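Local coordinates for putative Lipoprotein (Clostridium perfringens, PDB 5J7R) that is a putative lipoprotein of unknown function, related to sporulation and spore germination proteins, and may act in those processes, at residues Q111-A119 / F146-I157. Numbering follows the deposited sequence.
Sequences QATLEGIIA and FDISKPFGKEDI
Helix 107-121 buries one flank under the loop that follows strand 129-134, and Leu114 and Ile118, a turn apart, both point toward that loop. Leu114 forks: CD1 lies 3.7 Å from Phe146 CB and also nears CG2 of Ile148, while CD2 heads for the far end of the Phe152 ring. Ile118 reaches with CD1, which sits 3.6 Å from Phe152 CE2 and 3.8 Å from Ile157 CD1. Ile157 CD1 lies among Leu114, Glu115 and Ile118, 3.4 Å from Glu115 CG. Toward the N-terminal end of the helical segment, Gln111 CB meets Phe146 CZ at 3.7 Å. With CG anti to the backbone N (chi1 -177°), the extended Gln111 chain stands out from the helix, and its NE2 donates to Glu115 OE2, one turn on, at 3.0 Å, from above the carboxylate plane. A type I turn from Lys154 to Ile157 presents both of these residues to the helix; Lys154, bent at chi2 and chi3, curls back so that NZ makes a weak hydrogen bond to Glu115 O, 3.1 Å away. On the sheet side, Ile118 and Phe152 both touch Ile130 of strand 129-134, while Gln111 and Glu115 also pack against Pro40 and Ile42 of the second subunit.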
ATOM      1  N   GLN A 111      19.046  12.575 -19.787  1.00 71.74           N
ATOM      2  CA  GLN A 111      17.645  12.827 -20.118  1.00 70.10           C
ATOM      3  C   GLN A 111      16.809  11.560 -19.914  1.00 65.26           C
ATOM      4  O   GLN A 111      15.660  11.640 -19.491  1.00 65.80           O
ATOM      5  CB  GLN A 111      17.488  13.356 -21.543  1.00 71.45           C
ATOM      6  CG  GLN A 111      16.045  13.688 -21.892  1.00 73.14           C
ATOM      7  CD  GLN A 111      15.878  14.329 -23.252  1.00 77.02           C
ATOM      8  OE1 GLN A 111      16.843  14.775 -23.873  1.00 76.66           O
ATOM      9  NE2 GLN A 111      14.637  14.392 -23.718  1.00 80.12           N
ATOM     10  N   ALA A 112      17.390  10.400 -20.210  1.00 65.08           N
ATOM     11  CA  ALA A 112      16.689   9.122 -20.039  1.00 64.19           C
ATOM     12  C   ALA A 112      16.469   8.859 -18.553  1.00 60.26           C
ATOM     13  O   ALA A 112      15.425   8.355 -18.153  1.00 64.68           O
ATOM     14  CB  ALA A 112      17.475   7.989 -20.672  1.00 65.00           C
ATOM     15  N   THR A 113      17.460   9.216 -17.738  1.00 59.67           N
ATOM     16  CA  THR A 113      17.374   9.052 -16.296  1.00 55.97           C
ATOM     17  C   THR A 113      16.217   9.856 -15.724  1.00 55.94           C
ATOM     18  O   THR A 113      15.378   9.313 -15.006  1.00 55.54           O
ATOM     19  CB  THR A 113      18.677   9.483 -15.606  1.00 59.32           C
ATOM     20  OG1 THR A 113      19.719   8.569 -15.956  1.00 56.77           O
ATOM     21  CG2 THR A 113      18.523   9.496 -14.082  1.00 60.37           C
ATOM     22  N   LEU A 114      16.159  11.142 -16.052  1.00 56.59           N
ATOM     23  CA  LEU A 114      15.085  12.002 -15.548  1.00 56.98           C
ATOM     24  C   LEU A 114      13.709  11.556 -16.069  1.00 58.68           C
ATOM     25  O   LEU A 114      12.732  11.552 -15.315  1.00 66.15           O
ATOM     26  CB  LEU A 114      15.362  13.472 -15.875  1.00 56.66           C
ATOM     27  CG  LEU A 114      16.719  14.013 -15.384  1.00 58.22           C
ATOM     28  CD1 LEU A 114      16.844  15.489 -15.742  1.00 61.15           C
ATOM     29  CD2 LEU A 114      16.947  13.812 -13.892  1.00 58.58           C
ATOM     30  N   GLU A 115      13.634  11.170 -17.340  1.00 59.88           N
ATOM     31  CA  GLU A 115      12.368  10.701 -17.908  1.00 61.28           C
ATOM     32  C   GLU A 115      11.952   9.362 -17.278  1.00 58.39           C
ATOM     33  O   GLU A 115      10.762   9.115 -17.090  1.00 58.23           O
ATOM     34  CB  GLU A 115      12.439  10.572 -19.432  1.00 63.73           C
ATOM     35  CG  GLU A 115      12.541  11.906 -20.161  1.00 69.21           C
ATOM     36  CD  GLU A 115      12.610  11.779 -21.680  1.00 72.50           C
ATOM     37  OE1 GLU A 115      12.808  10.657 -22.169  1.00 78.02           O
ATOM     38  OE2 GLU A 115      12.489  12.805 -22.392  1.00 76.46           O
ATOM     39  N   GLY A 116      12.934   8.516 -16.955  1.00 53.51           N
ATOM     40  CA  GLY A 116      12.676   7.210 -16.332  1.00 53.09           C
ATOM     41  C   GLY A 116      12.136   7.326 -14.908  1.00 47.03           C
ATOM     42  O   GLY A 116      11.221   6.606 -14.523  1.00 43.54           O
ATOM     43  N   ILE A 117      12.704   8.247 -14.138  1.00 47.18           N
ATOM     44  CA  ILE A 117      12.263   8.492 -12.775  1.00 49.22           C
ATOM     45  C   ILE A 117      10.825   9.042 -12.818  1.00 49.41           C
ATOM     46  O   ILE A 117       9.951   8.545 -12.117  1.00 50.32           O
ATOM     47  CB  ILE A 117      13.219   9.450 -12.036  1.00 49.46           C
ATOM     48  CG1 ILE A 117      14.594   8.787 -11.903  1.00 50.46           C
ATOM     49  CG2 ILE A 117      12.697   9.773 -10.637  1.00 50.54           C
ATOM     50  CD1 ILE A 117      15.686   9.695 -11.368  1.00 51.17           C
ATOM     51  N   ILE A 118      10.593  10.036 -13.666  1.00 52.14           N
ATOM     52  CA  ILE A 118       9.265  10.646 -13.812  1.00 53.07           C
ATOM     53  C   ILE A 118       8.224   9.652 -14.275  1.00 52.32           C
ATOM     54  O   ILE A 118       7.148   9.567 -13.692  1.00 54.90           O
ATOM     55  CB  ILE A 118       9.298  11.854 -14.770  1.00 56.77           C
ATOM     56  CG1 ILE A 118      10.048  13.000 -14.086  1.00 62.34           C
ATOM     57  CG2 ILE A 118       7.884  12.325 -15.118  1.00 57.77           C
ATOM     58  CD1 ILE A 118      10.223  14.238 -14.939  1.00 67.84           C
ATOM     59  N   ALA A 119       8.542   8.892 -15.314  1.00 51.26           N
ATOM     60  CA  ALA A 119       7.593   7.916 -15.834  1.00 51.87           C
ATOM     61  C   ALA A 119       7.254   6.876 -14.768  1.00 50.17           C
ATOM     62  O   ALA A 119       6.117   6.427 -14.682  1.00 52.95           O
ATOM     63  CB  ALA A 119       8.145   7.240 -17.070  1.00 52.80           C
ATOM     64  N   PHE A 146      21.361  18.929 -17.246  1.00 81.09           N
ATOM     65  CA  PHE A 146      19.996  19.327 -16.910  1.00 79.97           C
ATOM     66  C   PHE A 146      19.893  19.999 -15.556  1.00 80.35           C
ATOM     67  O   PHE A 146      20.493  19.556 -14.581  1.00 73.99           O
ATOM     68  CB  PHE A 146      19.042  18.131 -16.998  1.00 78.31           C
ATOM     69  CG  PHE A 146      18.748  17.703 -18.402  1.00 80.35           C
ATOM     70  CD1 PHE A 146      19.568  16.799 -19.056  1.00 81.26           C
ATOM     71  CD2 PHE A 146      17.646  18.220 -19.081  1.00 82.25           C
ATOM     72  CE1 PHE A 146      19.300  16.414 -20.356  1.00 83.84           C
ATOM     73  CE2 PHE A 146      17.372  17.839 -20.380  1.00 85.25           C
ATOM     74  CZ  PHE A 146      18.203  16.934 -21.021  1.00 86.36           C
ATOM     75  N   ASP A 147      19.104  21.071 -15.523  1.00 85.32           N
ATOM     76  CA  ASP A 147      18.881  21.854 -14.318  1.00 85.24           C
ATOM     77  C   ASP A 147      17.750  21.245 -13.486  1.00 80.00           C
ATOM     78  O   ASP A 147      16.590  21.242 -13.911  1.00 83.11           O
ATOM     79  CB  ASP A 147      18.541  23.303 -14.702  1.00 91.06           C
ATOM     80  CG  ASP A 147      18.438  24.234 -13.497  1.00 95.10           C
ATOM     81  OD1 ASP A 147      18.750  23.808 -12.364  1.00 93.94           O
ATOM     82  OD2 ASP A 147      18.062  25.412 -13.693  1.00105.51           O
ATOM     83  N   ILE A 148      18.104  20.716 -12.316  1.00 75.70           N
ATOM     84  CA  ILE A 148      17.123  20.112 -11.381  1.00 71.25           C
ATOM     85  C   ILE A 148      17.089  20.909 -10.069  1.00 71.74           C
ATOM     86  O   ILE A 148      16.931  20.360  -8.983  1.00 68.40           O
ATOM     87  CB  ILE A 148      17.359  18.606 -11.125  1.00 66.39           C
ATOM     88  CG1 ILE A 148      18.745  18.342 -10.556  1.00 64.73           C
ATOM     89  CG2 ILE A 148      17.208  17.846 -12.438  1.00 65.85           C
ATOM     90  CD1 ILE A 148      18.875  16.940 -10.008  1.00 62.24           C
ATOM     91  N   SER A 149      17.231  22.221 -10.207  1.00 78.90           N
ATOM     92  CA  SER A 149      17.238  23.145  -9.082  1.00 82.63           C
ATOM     93  C   SER A 149      15.859  23.285  -8.443  1.00 82.79           C
ATOM     94  O   SER A 149      15.760  23.525  -7.235  1.00 83.98           O
ATOM     95  CB  SER A 149      17.734  24.523  -9.550  1.00 86.88           C
ATOM     96  OG  SER A 149      17.780  25.455  -8.491  1.00 95.42           O
ATOM     97  N   LYS A 150      14.801  23.124  -9.243  1.00 82.27           N
ATOM     98  CA  LYS A 150      13.435  23.252  -8.742  1.00 83.52           C
ATOM     99  C   LYS A 150      12.622  21.999  -9.129  1.00 80.62           C
ATOM    100  O   LYS A 150      13.142  21.097  -9.805  1.00 77.55           O
ATOM    101  CB  LYS A 150      12.816  24.560  -9.292  1.00 88.25           C
ATOM    102  CG  LYS A 150      13.744  25.757  -9.137  1.00 93.29           C
ATOM    103  CD  LYS A 150      13.151  27.034  -9.702  1.00 99.95           C
ATOM    104  CE  LYS A 150      14.159  28.170  -9.757  1.00106.30           C
ATOM    105  NZ  LYS A 150      13.690  29.385 -10.484  1.00112.06           N
ATOM    106  N   PRO A 151      11.369  21.890  -8.642  1.00 81.54           N
ATOM    107  CA  PRO A 151      10.554  20.725  -9.021  1.00 80.69           C
ATOM    108  C   PRO A 151      10.241  20.738 -10.515  1.00 82.61           C
ATOM    109  O   PRO A 151      10.168  21.818 -11.110  1.00 87.17           O
ATOM    110  CB  PRO A 151       9.272  20.910  -8.201  1.00 81.90           C
ATOM    111  CG  PRO A 151       9.679  21.752  -7.043  1.00 81.97           C
ATOM    112  CD  PRO A 151      10.730  22.676  -7.572  1.00 82.59           C
ATOM    113  N   PHE A 152      10.055  19.560 -11.113  1.00 80.47           N
ATOM    114  CA  PHE A 152       9.768  19.467 -12.550  1.00 80.61           C
ATOM    115  C   PHE A 152       8.982  18.216 -12.919  1.00 79.42           C
ATOM    116  O   PHE A 152       9.030  17.207 -12.215  1.00 78.72           O
ATOM    117  CB  PHE A 152      11.076  19.515 -13.363  1.00 79.21           C
ATOM    118  CG  PHE A 152      12.020  18.378 -13.079  1.00 75.98           C
ATOM    119  CD1 PHE A 152      12.909  18.449 -12.020  1.00 74.24           C
ATOM    120  CD2 PHE A 152      12.026  17.243 -13.875  1.00 76.41           C
ATOM    121  CE1 PHE A 152      13.769  17.399 -11.738  1.00 73.08           C
ATOM    122  CE2 PHE A 152      12.891  16.191 -13.605  1.00 73.84           C
ATOM    123  CZ  PHE A 152      13.765  16.271 -12.535  1.00 73.87           C
ATOM    124  N   GLY A 153       8.252  18.315 -14.029  1.00 81.68           N
ATOM    125  CA  GLY A 153       7.448  17.220 -14.569  1.00 82.39           C
ATOM    126  C   GLY A 153       8.002  16.853 -15.935  1.00 84.47           C
ATOM    127  O   GLY A 153       9.058  17.354 -16.327  1.00 83.13           O
ATOM    128  N   LYS A 154       7.299  15.974 -16.649  1.00 88.65           N
ATOM    129  CA  LYS A 154       7.716  15.522 -17.989  1.00 94.15           C
ATOM    130  C   LYS A 154       7.869  16.706 -18.954  1.00 99.15           C
ATOM    131  O   LYS A 154       8.905  16.850 -19.613  1.00 97.77           O
ATOM    132  CB  LYS A 154       6.686  14.528 -18.565  1.00100.14           C
ATOM    133  CG  LYS A 154       7.087  13.904 -19.925  1.00106.23           C
ATOM    134  CD  LYS A 154       8.206  12.883 -19.849  1.00107.17           C
ATOM    135  CE  LYS A 154       7.784  11.601 -19.142  1.00106.95           C
ATOM    136  NZ  LYS A 154       8.894  10.613 -19.060  1.00102.54           N
ATOM    137  N   GLU A 155       6.832  17.544 -19.015  0.50103.09           N
ATOM    138  CA  GLU A 155       6.795  18.730 -19.894  0.50108.65           C
ATOM    139  C   GLU A 155       7.973  19.690 -19.711  0.50107.20           C
ATOM    140  O   GLU A 155       8.461  20.272 -20.674  0.50108.96           O
ATOM    141  CB  GLU A 155       5.507  19.530 -19.649  0.50112.91           C
ATOM    142  CG  GLU A 155       4.215  18.771 -19.902  0.50115.35           C
ATOM    143  CD  GLU A 155       4.075  18.314 -21.339  0.50119.62           C
ATOM    144  OE1 GLU A 155       3.127  17.559 -21.635  0.50121.28           O
ATOM    145  OE2 GLU A 155       4.914  18.710 -22.175  0.50123.11           O
ATOM    146  N   ASP A 156       8.414  19.848 -18.468  1.00103.72           N
ATOM    147  CA  ASP A 156       9.513  20.755 -18.137  1.00102.17           C
ATOM    148  C   ASP A 156      10.924  20.298 -18.528  1.00 99.29           C
ATOM    149  O   ASP A 156      11.830  21.117 -18.519  1.00 99.02           O
ATOM    150  CB  ASP A 156       9.503  20.999 -16.619  1.00 99.71           C
ATOM    151  CG  ASP A 156       8.159  21.524 -16.103  1.00101.82           C
ATOM    152  OD1 ASP A 156       7.502  22.319 -16.809  1.00105.57           O
ATOM    153  OD2 ASP A 156       7.777  21.144 -14.970  1.00 97.01           O
ATOM    154  N   ILE A 157      11.116  19.024 -18.879  1.00 98.20           N
ATOM    155  CA  ILE A 157      12.470  18.505 -19.196  1.00 99.15           C
ATOM    156  C   ILE A 157      13.238  19.244 -20.307  1.00101.49           C
ATOM    157  O   ILE A 157      14.382  19.652 -20.078  1.00100.92           O
ATOM    158  CB  ILE A 157      12.479  16.970 -19.432  1.00101.38           C
ATOM    159  CG1 ILE A 157      12.031  16.238 -18.160  1.00 99.83           C
ATOM    160  CG2 ILE A 157      13.877  16.493 -19.824  1.00100.26           C
ATOM    161  CD1 ILE A 157      11.902  14.737 -18.313  1.00100.16           C
TER